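Local coordinates for protein gamma-glutamyltranspeptidase (Streptomyces lincolnensis, PDB 6J3A) that probably transfers or cleaves gamma-glutamyl groups, as an LmbA-like member of the N-terminal nucleophile hydrolase superfamily, at residues Ile487-Asp491 with Gly492-Met496; Cys271-Gly274 with Pro275-Gln278; Val326-Asp329 with Glu330-Ala334; Ala287-Pro290 with Pro291-Glu295; Val15-His19 with Trp20-Gln24. All coordinates share one frame; numbering follows the deposited sequence.

Contact 1 (Ile487-Asp491 with Gly492-Met496)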
loop_
_atom_site.group_PDB
_atom_site.type_symbol
_atom_site.label_atom_id
_atom_site.label_comp_id
_atom_site.label_asym_id
_atom_site.label_seq_id
_atom_site.Cartn_x
_atom_site.Cartn_y
_atom_site.Cartn_z
ATOM N N ILE A 487 -20.194 -0.834 10.021
ATOM C CA ILE A 487 -19.910 0.581 10.184
ATOM C C ILE A 487 -19.945 0.880 11.683
ATOM O O ILE A 487 -20.854 0.451 12.387
ATOM C CB ILE A 487 -20.885 1.470 9.373
ATOM C CG1 ILE A 487 -20.523 1.404 7.886
ATOM C CG2 ILE A 487 -20.831 2.918 9.863
ATOM C CD1 ILE A 487 -21.324 2.313 6.974
ATOM N N ALA A 488 -18.947 1.606 12.174
ATOM C CA ALA A 488 -18.895 1.970 13.593
ATOM C C ALA A 488 -19.080 3.458 13.772
ATOM O O ALA A 488 -18.490 4.253 13.053
ATOM C CB ALA A 488 -17.597 1.521 14.240
ATOM N N LEU A 489 -19.935 3.809 14.728
ATOM C CA LEU A 489 -20.118 5.178 15.180
ATOM C C LEU A 489 -19.373 5.401 16.497
ATOM O O LEU A 489 -19.187 4.466 17.286
ATOM C CB LEU A 489 -21.606 5.493 15.367
ATOM C CG LEU A 489 -22.611 4.927 14.357
ATOM C CD1 LEU A 489 -24.018 5.429 14.644
ATOM C CD2 LEU A 489 -22.222 5.307 12.943
ATOM N N ARG A 490 -18.939 6.637 16.716
ATOM C CA ARG A 490 -18.424 7.071 18.017
ATOM C C ARG A 490 -19.242 8.293 18.385
ATOM O O ARG A 490 -19.245 9.270 17.634
ATOM C CB ARG A 490 -16.932 7.405 17.929
ATOM C CG ARG A 490 -16.280 7.845 19.229
ATOM C CD ARG A 490 -16.088 6.682 20.183
ATOM N NE ARG A 490 -15.368 7.093 21.394
ATOM C CZ ARG A 490 -15.889 7.780 22.419
ATOM N NH1 ARG A 490 -17.170 8.163 22.432
ATOM N NH2 ARG A 490 -15.112 8.094 23.454
ATOM N N ASP A 491 -19.959 8.217 19.511
ATOM C CA ASP A 491 -20.873 9.283 19.949
ATOM C C ASP A 491 -21.940 9.587 18.868
ATOM O O ASP A 491 -22.317 10.746 18.629
ATOM C CB ASP A 491 -20.061 10.545 20.320
ATOM C CG ASP A 491 -20.510 11.196 21.630
ATOM O OD1 ASP A 491 -20.836 10.489 22.606
ATOM O OD2 ASP A 491 -20.491 12.441 21.690
ATOM N N GLY A 492 -22.412 8.527 18.215
ATOM C CA GLY A 492 -23.459 8.633 17.197
ATOM C C GLY A 492 -23.044 9.198 15.853
ATOM O O GLY A 492 -23.906 9.482 15.014
ATOM N N ILE A 493 -21.734 9.342 15.641
ATOM C CA ILE A 493 -21.190 9.869 14.390
ATOM C C ILE A 493 -20.429 8.748 13.684
ATOM O O ILE A 493 -19.630 8.058 14.315
ATOM C CB ILE A 493 -20.253 11.083 14.616
ATOM C CG1 ILE A 493 -21.046 12.261 15.196
ATOM C CG2 ILE A 493 -19.601 11.517 13.298
ATOM C CD1 ILE A 493 -20.188 13.382 15.737
ATOM N N PRO A 494 -20.660 8.577 12.371
ATOM C CA PRO A 494 -19.903 7.573 11.617
ATOM C C PRO A 494 -18.402 7.880 11.581
ATOM O O PRO A 494 -18.010 8.930 11.073
ATOM C CB PRO A 494 -20.520 7.652 10.206
ATOM C CG PRO A 494 -21.858 8.273 10.400
ATOM C CD PRO A 494 -21.657 9.252 11.518
ATOM N N VAL A 495 -17.591 6.992 12.163
ATOM C CA VAL A 495 -16.114 7.111 12.118
ATOM C C VAL A 495 -15.338 6.020 11.389
ATOM O O VAL A 495 -14.220 6.288 10.983
ATOM C CB VAL A 495 -15.451 7.213 13.515
ATOM C CG1 VAL A 495 -15.955 8.438 14.248
ATOM C CG2 VAL A 495 -15.642 5.947 14.347
ATOM N N MET A 496 -15.873 4.807 11.271
ATOM C CA MET A 496 -15.097 3.676 10.737
ATOM C C MET A 496 -16.010 2.766 9.912
ATOM O O MET A 496 -17.149 2.496 10.296
ATOM C CB MET A 496 -14.399 2.891 11.871
ATOM C CG MET A 496 -13.418 1.816 11.409
ATOM S SD MET A 496 -12.295 1.171 12.685
ATOM C CE MET A 496 -13.481 0.455 13.824
#

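Contact 2 (Cys271-Gly274 with Pro275-Gln278)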
loop_
_atom_site.group_PDB
_atom_site.type_symbol
_atom_site.label_atom_id
_atom_site.label_comp_id
_atom_site.label_asym_id
_atom_site.label_seq_id
_atom_site.Cartn_x
_atom_site.Cartn_y
_atom_site.Cartn_z
ATOM N N CYS A 271 -22.863 -0.812 13.636
ATOM C CA CYS A 271 -23.961 -1.077 12.699
ATOM C C CYS A 271 -23.667 -2.301 11.848
ATOM O O CYS A 271 -22.563 -2.440 11.319
ATOM C CB CYS A 271 -24.194 0.125 11.780
ATOM S SG CYS A 271 -24.602 1.626 12.698
ATOM N N LYS A 272 -24.677 -3.157 11.705
ATOM C CA LYS A 272 -24.586 -4.405 10.942
ATOM C C LYS A 272 -25.839 -4.627 10.125
ATOM O O LYS A 272 -26.823 -3.922 10.288
ATOM C CB LYS A 272 -24.424 -5.590 11.897
ATOM C CG LYS A 272 -23.228 -5.507 12.840
ATOM C CD LYS A 272 -21.891 -5.572 12.104
ATOM C CE LYS A 272 -21.560 -6.988 11.658
ATOM N NZ LYS A 272 -20.492 -7.038 10.624
ATOM N N ALA A 273 -25.799 -5.626 9.255
ATOM C CA ALA A 273 -27.001 -6.075 8.541
ATOM C C ALA A 273 -27.873 -6.890 9.473
ATOM O O ALA A 273 -27.363 -7.551 10.374
ATOM C CB ALA A 273 -26.627 -6.905 7.326
ATOM N N GLY A 274 -29.183 -6.844 9.236
ATOM C CA GLY A 274 -30.172 -7.595 10.026
ATOM C C GLY A 274 -29.960 -9.099 10.069
ATOM O O GLY A 274 -29.163 -9.637 9.299
ATOM N N PRO A 275 -30.710 -9.804 10.937
ATOM C CA PRO A 275 -30.435 -11.226 11.245
ATOM C C PRO A 275 -30.700 -12.240 10.123
ATOM O O PRO A 275 -30.440 -13.433 10.315
ATOM C CB PRO A 275 -31.330 -11.506 12.454
ATOM C CG PRO A 275 -32.453 -10.532 12.323
ATOM C CD PRO A 275 -32.032 -9.388 11.435
ATOM N N TRP A 276 -31.202 -11.779 8.975
ATOM C CA TRP A 276 -31.077 -12.539 7.708
ATOM C C TRP A 276 -29.598 -12.722 7.276
ATOM O O TRP A 276 -29.289 -13.589 6.453
ATOM C CB TRP A 276 -31.905 -11.907 6.565
ATOM C CG TRP A 276 -31.585 -10.473 6.306
ATOM C CD1 TRP A 276 -32.234 -9.399 6.825
ATOM C CD2 TRP A 276 -30.526 -9.949 5.488
ATOM N NE1 TRP A 276 -31.649 -8.229 6.391
ATOM C CE2 TRP A 276 -30.600 -8.537 5.568
ATOM C CE3 TRP A 276 -29.526 -10.531 4.692
ATOM C CZ2 TRP A 276 -29.714 -7.695 4.879
ATOM C CZ3 TRP A 276 -28.635 -9.687 4.004
ATOM C CH2 TRP A 276 -28.742 -8.287 4.103
ATOM N N SER A 277 -28.707 -11.880 7.799
ATOM C CA SER A 277 -27.273 -12.138 7.776
ATOM C C SER A 277 -26.836 -12.670 9.142
ATOM O O SER A 277 -27.615 -12.669 10.084
ATOM C CB SER A 277 -26.523 -10.848 7.447
ATOM O OG SER A 277 -26.451 -9.997 8.583
ATOM N N GLN A 278 -25.580 -13.093 9.259
ATOM C CA GLN A 278 -24.980 -13.337 10.585
ATOM C C GLN A 278 -24.592 -12.039 11.315
ATOM O O GLN A 278 -24.086 -12.095 12.446
ATOM C CB GLN A 278 -23.740 -14.244 10.487
ATOM C CG GLN A 278 -22.516 -13.628 9.795
ATOM C CD GLN A 278 -21.232 -14.436 9.971
ATOM O OE1 GLN A 278 -20.385 -14.453 9.085
ATOM N NE2 GLN A 278 -21.068 -15.083 11.125
#

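Contact 3 (Val326-Asp329 with Glu330-Ala334)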
loop_
_atom_site.group_PDB
_atom_site.type_symbol
_atom_site.label_atom_id
_atom_site.label_comp_id
_atom_site.label_asym_id
_atom_site.label_seq_id
_atom_site.Cartn_x
_atom_site.Cartn_y
_atom_site.Cartn_z
ATOM N N VAL A 326 -37.186 -12.935 14.176
ATOM C CA VAL A 326 -36.029 -13.154 15.054
ATOM C C VAL A 326 -36.152 -12.248 16.284
ATOM O O VAL A 326 -36.441 -11.058 16.143
ATOM C CB VAL A 326 -34.690 -12.894 14.328
ATOM C CG1 VAL A 326 -33.505 -13.327 15.198
ATOM C CG2 VAL A 326 -34.657 -13.637 12.997
ATOM N N PRO A 327 -35.929 -12.803 17.494
ATOM C CA PRO A 327 -36.096 -12.005 18.686
ATOM C C PRO A 327 -34.779 -11.297 18.999
ATOM O O PRO A 327 -34.095 -11.614 19.975
ATOM C CB PRO A 327 -36.476 -13.054 19.732
ATOM C CG PRO A 327 -35.670 -14.238 19.343
ATOM C CD PRO A 327 -35.517 -14.179 17.841
ATOM N N LEU A 328 -34.450 -10.322 18.163
ATOM C CA LEU A 328 -33.165 -9.633 18.238
ATOM C C LEU A 328 -33.045 -8.724 19.468
ATOM O O LEU A 328 -32.053 -8.788 20.193
ATOM C CB LEU A 328 -32.946 -8.826 16.957
ATOM C CG LEU A 328 -31.579 -8.176 16.758
ATOM C CD1 LEU A 328 -30.479 -9.219 16.679
ATOM C CD2 LEU A 328 -31.603 -7.313 15.508
ATOM N N ASP A 329 -34.058 -7.885 19.678
ATOM C CA ASP A 329 -34.134 -6.983 20.844
ATOM C C ASP A 329 -33.842 -7.719 22.139
ATOM O O ASP A 329 -33.055 -7.258 22.955
ATOM C CB ASP A 329 -35.517 -6.348 20.966
ATOM C CG ASP A 329 -35.892 -5.514 19.759
ATOM O OD1 ASP A 329 -34.990 -5.041 19.030
ATOM O OD2 ASP A 329 -37.109 -5.340 19.542
ATOM N N GLU A 330 -34.483 -8.870 22.305
ATOM C CA GLU A 330 -34.303 -9.709 23.490
ATOM C C GLU A 330 -32.898 -10.316 23.585
ATOM O O GLU A 330 -32.310 -10.353 24.665
ATOM C CB GLU A 330 -35.404 -10.785 23.541
ATOM C CG GLU A 330 -36.769 -10.187 23.883
ATOM C CD GLU A 330 -37.952 -11.029 23.446
ATOM O OE1 GLU A 330 -38.699 -10.578 22.557
ATOM O OE2 GLU A 330 -38.148 -12.128 23.988
ATOM N N LEU A 331 -32.368 -10.752 22.447
ATOM C CA LEU A 331 -31.005 -11.287 22.347
ATOM C C LEU A 331 -29.906 -10.265 22.681
ATOM O O LEU A 331 -28.834 -10.642 23.154
ATOM C CB LEU A 331 -30.790 -11.867 20.948
ATOM C CG LEU A 331 -31.554 -13.175 20.683
ATOM C CD1 LEU A 331 -31.709 -13.415 19.187
ATOM C CD2 LEU A 331 -30.884 -14.372 21.343
ATOM N N LEU A 332 -30.186 -8.983 22.443
ATOM C CA LEU A 332 -29.304 -7.870 22.842
ATOM C C LEU A 332 -29.734 -7.106 24.110
ATOM O O LEU A 332 -29.133 -6.085 24.453
ATOM C CB LEU A 332 -29.198 -6.869 21.695
ATOM C CG LEU A 332 -28.815 -7.450 20.337
ATOM C CD1 LEU A 332 -28.899 -6.347 19.288
ATOM C CD2 LEU A 332 -27.435 -8.104 20.373
ATOM N N SER A 333 -30.757 -7.582 24.809
ATOM C CA SER A 333 -31.193 -6.933 26.042
ATOM C C SER A 333 -30.198 -7.255 27.148
ATOM O O SER A 333 -29.532 -8.299 27.128
ATOM C CB SER A 333 -32.596 -7.381 26.446
ATOM O OG SER A 333 -32.591 -8.721 26.906
ATOM N N ALA A 334 -30.108 -6.346 28.106
ATOM C CA ALA A 334 -29.191 -6.499 29.232
ATOM C C ALA A 334 -29.594 -7.687 30.102
ATOM O O ALA A 334 -28.749 -8.469 30.555
ATOM C CB ALA A 334 -29.182 -5.228 30.059
#

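Contact 4 (Ala287-Pro290 with Pro291-Glu295)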
loop_
_atom_site.group_PDB
_atom_site.type_symbol
_atom_site.label_atom_id
_atom_site.label_comp_id
_atom_site.label_asym_id
_atom_site.label_seq_id
_atom_site.Cartn_x
_atom_site.Cartn_y
_atom_site.Cartn_z
ATOM N N ALA A 287 -22.672 -7.374 23.448
ATOM C CA ALA A 287 -23.641 -7.445 24.546
ATOM C C ALA A 287 -23.271 -8.448 25.647
ATOM O O ALA A 287 -23.644 -8.276 26.801
ATOM C CB ALA A 287 -25.013 -7.768 24.001
ATOM N N LEU A 288 -22.536 -9.484 25.281
ATOM C CA LEU A 288 -22.072 -10.491 26.243
ATOM C C LEU A 288 -20.997 -9.992 27.189
ATOM O O LEU A 288 -20.849 -10.522 28.290
ATOM C CB LEU A 288 -21.548 -11.741 25.506
ATOM C CG LEU A 288 -22.316 -13.072 25.528
ATOM C CD1 LEU A 288 -23.716 -12.991 26.094
ATOM C CD2 LEU A 288 -22.362 -13.669 24.127
ATOM N N LEU A 289 -20.250 -8.981 26.765
ATOM C CA LEU A 289 -19.057 -8.580 27.486
ATOM C C LEU A 289 -19.395 -7.934 28.825
ATOM O O LEU A 289 -20.388 -7.223 28.926
ATOM C CB LEU A 289 -18.240 -7.608 26.634
ATOM C CG LEU A 289 -17.715 -8.167 25.305
ATOM C CD1 LEU A 289 -17.213 -7.035 24.415
ATOM C CD2 LEU A 289 -16.633 -9.220 25.517
ATOM N N PRO A 290 -18.579 -8.197 29.864
ATOM C CA PRO A 290 -18.722 -7.399 31.070
ATOM C C PRO A 290 -18.181 -5.976 30.865
ATOM O O PRO A 290 -17.418 -5.727 29.926
ATOM C CB PRO A 290 -17.881 -8.159 32.105
ATOM C CG PRO A 290 -16.874 -8.909 31.315
ATOM C CD PRO A 290 -17.531 -9.228 30.003
ATOM N N PRO A 291 -18.568 -5.041 31.746
ATOM C CA PRO A 291 -18.051 -3.674 31.620
ATOM C C PRO A 291 -16.534 -3.561 31.800
ATOM O O PRO A 291 -15.917 -2.686 31.195
ATOM C CB PRO A 291 -18.803 -2.905 32.716
ATOM C CG PRO A 291 -19.363 -3.934 33.643
ATOM C CD PRO A 291 -19.557 -5.175 32.833
ATOM N N GLU A 292 -15.964 -4.475 32.586
ATOM C CA GLU A 292 -14.570 -4.460 33.007
ATOM C C GLU A 292 -13.787 -5.586 32.344
ATOM O O GLU A 292 -13.667 -6.684 32.896
ATOM C CB GLU A 292 -14.569 -4.629 34.526
ATOM C CG GLU A 292 -13.220 -4.655 35.225
ATOM C CD GLU A 292 -13.320 -4.210 36.683
ATOM O OE1 GLU A 292 -12.597 -4.789 37.525
ATOM O OE2 GLU A 292 -14.129 -3.294 36.993
ATOM N N LEU A 293 -13.244 -5.310 31.159
ATOM C CA LEU A 293 -12.579 -6.355 30.362
ATOM C C LEU A 293 -11.209 -6.710 30.931
ATOM O O LEU A 293 -10.584 -5.868 31.590
ATOM C CB LEU A 293 -12.426 -5.922 28.901
ATOM C CG LEU A 293 -13.731 -5.718 28.130
ATOM C CD1 LEU A 293 -13.468 -5.038 26.793
ATOM C CD2 LEU A 293 -14.460 -7.040 27.921
ATOM N N PRO A 294 -10.734 -7.954 30.686
ATOM C CA PRO A 294 -9.344 -8.243 31.026
ATOM C C PRO A 294 -8.370 -7.458 30.148
ATOM O O PRO A 294 -8.776 -6.789 29.184
ATOM C CB PRO A 294 -9.208 -9.754 30.776
ATOM C CG PRO A 294 -10.593 -10.286 30.702
ATOM C CD PRO A 294 -11.441 -9.158 30.205
ATOM N N GLU A 295 -7.096 -7.533 30.523
ATOM C CA GLU A 295 -5.997 -6.908 29.792
ATOM C C GLU A 295 -6.118 -7.238 28.312
ATOM O O GLU A 295 -6.239 -8.409 27.943
ATOM C CB GLU A 295 -4.658 -7.445 30.328
ATOM C CG GLU A 295 -3.398 -7.051 29.536
ATOM C CD GLU A 295 -2.538 -5.977 30.193
ATOM O OE1 GLU A 295 -1.428 -5.731 29.663
ATOM O OE2 GLU A 295 -2.954 -5.369 31.218
#

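Contact 5 (Val15-His19 with Trp20-Gln24)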
loop_
_atom_site.group_PDB
_atom_site.type_symbol
_atom_site.label_atom_id
_atom_site.label_comp_id
_atom_site.label_asym_id
_atom_site.label_seq_id
_atom_site.Cartn_x
_atom_site.Cartn_y
_atom_site.Cartn_z
ATOM N N VAL A 15 -9.540 4.220 0.290
ATOM C CA VAL A 15 -10.127 2.943 -0.115
ATOM C C VAL A 15 -9.355 1.772 0.496
ATOM O O VAL A 15 -8.134 1.793 0.558
ATOM C CB VAL A 15 -10.166 2.798 -1.647
ATOM C CG1 VAL A 15 -10.828 1.484 -2.034
ATOM C CG2 VAL A 15 -10.908 3.972 -2.298
ATOM N N SER A 16 -10.080 0.748 0.937
ATOM C CA SER A 16 -9.468 -0.481 1.401
ATOM C C SER A 16 -10.239 -1.699 0.885
ATOM O O SER A 16 -11.401 -1.897 1.245
ATOM C CB SER A 16 -9.404 -0.495 2.922
ATOM O OG SER A 16 -8.588 -1.560 3.367
ATOM N N SER A 17 -9.567 -2.495 0.046
ATOM C CA SER A 17 -10.097 -3.722 -0.549
ATOM C C SER A 17 -9.287 -4.930 -0.153
ATOM O O SER A 17 -8.235 -4.830 0.488
ATOM C CB SER A 17 -10.062 -3.653 -2.080
ATOM O OG SER A 17 -11.105 -2.854 -2.566
ATOM N N THR A 18 -9.807 -6.077 -0.577
ATOM C CA THR A 18 -9.090 -7.348 -0.570
ATOM C C THR A 18 -8.244 -7.560 -1.833
ATOM O O THR A 18 -7.680 -8.641 -1.993
ATOM C CB THR A 18 -10.071 -8.544 -0.420
ATOM O OG1 THR A 18 -11.120 -8.448 -1.394
ATOM C CG2 THR A 18 -10.673 -8.570 0.964
ATOM N N HIS A 19 -8.157 -6.543 -2.706
ATOM C CA HIS A 19 -7.341 -6.571 -3.926
ATOM C C HIS A 19 -6.959 -5.172 -4.423
ATOM O O HIS A 19 -7.824 -4.320 -4.658
ATOM C CB HIS A 19 -8.072 -7.296 -5.042
ATOM C CG HIS A 19 -7.165 -7.909 -6.060
ATOM N ND1 HIS A 19 -6.382 -7.162 -6.912
ATOM C CD2 HIS A 19 -6.937 -9.205 -6.378
ATOM C CE1 HIS A 19 -5.704 -7.970 -7.706
ATOM N NE2 HIS A 19 -6.020 -9.215 -7.400
ATOM N N TRP A 20 -5.660 -4.972 -4.630
ATOM C CA TRP A 20 -5.085 -3.651 -4.934
ATOM C C TRP A 20 -5.666 -3.011 -6.208
ATOM O O TRP A 20 -5.862 -1.798 -6.265
ATOM C CB TRP A 20 -3.540 -3.729 -5.020
ATOM C CG TRP A 20 -3.032 -4.480 -6.212
ATOM C CD1 TRP A 20 -2.804 -3.980 -7.465
ATOM C CD2 TRP A 20 -2.702 -5.873 -6.270
ATOM N NE1 TRP A 20 -2.364 -4.976 -8.302
ATOM C CE2 TRP A 20 -2.296 -6.150 -7.598
ATOM C CE3 TRP A 20 -2.727 -6.920 -5.337
ATOM C CZ2 TRP A 20 -1.901 -7.432 -8.011
ATOM C CZ3 TRP A 20 -2.336 -8.193 -5.748
ATOM C CH2 TRP A 20 -1.927 -8.437 -7.073
ATOM N N LEU A 21 -5.922 -3.843 -7.214
ATOM C CA LEU A 21 -6.494 -3.403 -8.478
ATOM C C LEU A 21 -7.863 -2.767 -8.263
ATOM O O LEU A 21 -8.192 -1.747 -8.879
ATOM C CB LEU A 21 -6.609 -4.584 -9.453
ATOM C CG LEU A 21 -5.326 -5.222 -10.020
ATOM C CD1 LEU A 21 -5.680 -6.450 -10.838
ATOM C CD2 LEU A 21 -4.516 -4.272 -10.883
ATOM N N ALA A 22 -8.644 -3.363 -7.368
ATOM C CA ALA A 22 -9.972 -2.846 -7.051
ATOM C C ALA A 22 -9.885 -1.574 -6.209
ATOM O O ALA A 22 -10.673 -0.643 -6.398
ATOM C CB ALA A 22 -10.791 -3.907 -6.341
ATOM N N SER A 23 -8.925 -1.534 -5.287
ATOM C CA SER A 23 -8.709 -0.347 -4.463
ATOM C C SER A 23 -8.407 0.854 -5.326
ATOM O O SER A 23 -9.071 1.888 -5.221
ATOM C CB SER A 23 -7.548 -0.558 -3.511
ATOM O OG SER A 23 -7.898 -1.451 -2.486
ATOM N N GLN A 24 -7.405 0.691 -6.190
ATOM C CA GLN A 24 -6.906 1.788 -7.011
ATOM C C GLN A 24 -7.919 2.216 -8.069
ATOM O O GLN A 24 -7.950 3.387 -8.456
ATOM C CB GLN A 24 -5.563 1.405 -7.656
ATOM C CG GLN A 24 -4.857 2.503 -8.459
ATOM C CD GLN A 24 -4.853 3.867 -7.776
ATOM O OE1 GLN A 24 -4.318 4.012 -6.678
ATOM N NE2 GLN A 24 -5.459 4.877 -8.428
#

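Contact 1 (Ile487-Asp491 with Gly492-Met496)
A488 spends both its backbone polar groups on the facing strand. Its N-H runs nearly straight to M496 O (A488 N to M496 O 2.7 Å, N-H...O angle 170°). In return A488 O takes two donors: V495 N at 3.0 Å, lying in the carbonyl plane, and M496 N at 3.2 Å, tilted slightly from it. Two consecutive N-H groups on one acceptor make V495 and M496, facing A488, a classic beta bulge in the hairpin of strands 486-490 and 493-499. Between the bulge and the hairpin's tip, L489 and P494 form a non-hydrogen-bonded pair, where the hairpin itself asks for no N-H from the proline. R490 and I493 then bond both ways. R490 N reaches I493 O at 2.9 Å, and the CA-H of L489 also makes a contact with that oxygen. I493 N approaches R490 O at 3.2 Å from well above the carbonyl plane, 66° out of it. D491 and G492, both with positive phi, make the corners of this type I' turn. Further backbone bonds lead outward: L489 and D491 to T269 and G267, and V495 to R594.

On the face of L489 and P494, the leucine's CD2 lies against the proline, 3.5 Å from P494 CA, and touches the ring at CG. On the other face R490 CB rests on V495 CG1 at 3.9 Å. The arginine then leaves the hairpin for a cation-pi contact with W268 and a weak NH1 bond to G267 O, while A488 and M496 pack on F514 of helix 506-519.

Contact 2 (Cys271-Gly274 with Pro275-Gln278)
Hydrogen bonding centres on the carbonyl of G274, which S277 holds twice. S277 N donates to G274 O at 2.7 Å with an N-H...O angle of 162°, and the hydroxyl of the same serine adds a second bond, S277 OG to G274 O 2.8 Å. OG stands between the backbone N and the carbonyl carbon of its own residue (chi1 78°), which sets it over the turn, within bonding distance of the carbonyl. It also takes the N-H of G279, so one hydroxyl joins the turn to the approach of helix 280-288. The turn is type I, from G274 to S277, and it carries the chain off the end of strand 268-272 towards that helix.

Contacts of the indole form the second group. W276 also has CG between its backbone N and carbonyl carbon, chi1 55°, which folds the ring back so that G274 O and S277 CB both lie over one face; G274 O stands 3.8 Å above the plane, towards the rim. A side chain on G274 would run into P275 CD and crowd W276 NE1. That nitrogen is bonded to E258, and R478 makes a cation-pi contact with the ring. A leucine in place of W276 would probably leave E258 without its N-H partner and R478 without the ring it meets, and open a gap over G274 O.

The remaining contacts belong to A273. Its CB makes an apolar contact with the indole, meeting it obliquely, 4.0 Å from W276 CZ2, and the same carbon lies 3.3 Å from S277 OG.

Contact 3 (Val326-Asp329 with Glu330-Ala334)
L332 N is shared by two carbonyls of the preceding turn: a bond to L328 O at 2.9 Å and a weak one to D329 O at 3.4 Å. One step earlier L331 N donates to P327 O at 3.1 Å. These bonds make up a single helical turn, 328-331. P327 stands at its N-cap and is also the centre of an inverse gamma turn, closed by a weak bond from L328 N to V326 O. L332 leaves helical geometry, and S333 at once serves as N-cap of the next helix, 334-341. Its hydroxyl donates to E330 O (S333 OG to E330 O 2.8 Å) and accepts from Y336 N; S333 N is a second donor to E330 O.

The leucines pack in two places. L331 has CG beside its backbone N (chi1 -71°), which lays its branch on P327: L331 CD1 is 3.1 Å from P327 O and 4.0 Å from P327 CG. L328 and L332 meet at an angle, L328 CG to L332 CD1 4.1 Å, and L332 continues onto L283 and Q284 of helix 280-288. E330 forms a salt bridge with R360.

Contact 4 (Ala287-Pro290 with Pro291-Glu295)
L289 and L293 meet through one methyl each, L289 CD2 to L293 CD2 3.9 Å, their side chains crossing at a slant. Both leucines have nearly the same shape: CG beside the backbone N (chi1 -62° and -64°) and an extended second torsion. In L293 this brings back towards the preceding residues an end that its CB alone would not. L293 CD2 thereby becomes the common point of the contact. It lies 3.8 Å from P290 O and also meets L289 CB and, more loosely, P290 CD, so the methyl lies in the angle between the leucine and the proline ring.

P290 and P291 set the path that makes this possible. Both rings have C-gamma endo pucker and follow one another closely, P290 CB to P291 CD 3.5 Å. P290 has polyproline II geometry and P291 is near helical, which bends the chain round and returns L293 to L289. No hydrogen bond spans the bend, and neither proline has an N-H to give.

The bend follows helix 280-288; R341 bonds to L288 O and, more weakly, to A287 O. The two leucines both pack on W265 of strand 256-265, and on helix 299-319 L289 meets L305 and L293 meets L304.

Contact 5 (Val15-His19 with Trp20-Gln24)
S17 and S23 come within 5.4 Å at their CA atoms, where strand 15-17 and helix 20-24 run back past each other at 157°, their axes 7.2 Å apart. This is a strand-to-helix turn with H19 as N-cap, and it joins a strand to a covering helix, as in the layered alpha-beta-beta-alpha fold of N-terminal nucleophile hydrolases. H19 O accepts from S23 N at 3.1 Å and weakly from A22 N.

The imidazole caps as well. L21 N lies in the ring plane at its edge and gives a weak bond to H19 ND1 at 3.4 Å. L21 runs alongside the ring, L21 CD1 to H19 CE1 3.5 Å. One face of the imidazole stacks on the six-membered ring of W20, centroids 4.3 Å apart and planes 30° from parallel, with CE1 over the indole. W20 can lie there because its CG stands between backbone N and carbonyl carbon, chi1 70°. Its NE1 bonds to Q9 O of the second subunit, so the stack reaches the dimer interface. A serine in place of W20 would probably leave that carbonyl without its donor and take away the ring face that steadies H19.

Further along, V15 CG1 touches S23 CA. S23 OG, bonded to Y613 O, sits 3.1 Å from S17 CB.

In the fold
Contacts 1 and 2 meet directly in neighbouring strands: I487 O probably accepts a hydrogen bond from C271 N at 2.7 Å, and L489 CG packs on C271 SG at 4.2 Å. From there contact 2 leads to contact 3, where P275 CG rests 3.8 Å from V326 CB. Contact 4, at the far end of the helix that begins just after contact 2, comes within about 4 Å of contact 3 at the nearest atoms without touching it. Contact 5 stands apart, across the chain's centre from contacts 2 and 3. Its centre is about 36 Å from that of contact 3 and 23 Å from that of contact 1. Of the five, contact 5 alone reaches the second subunit.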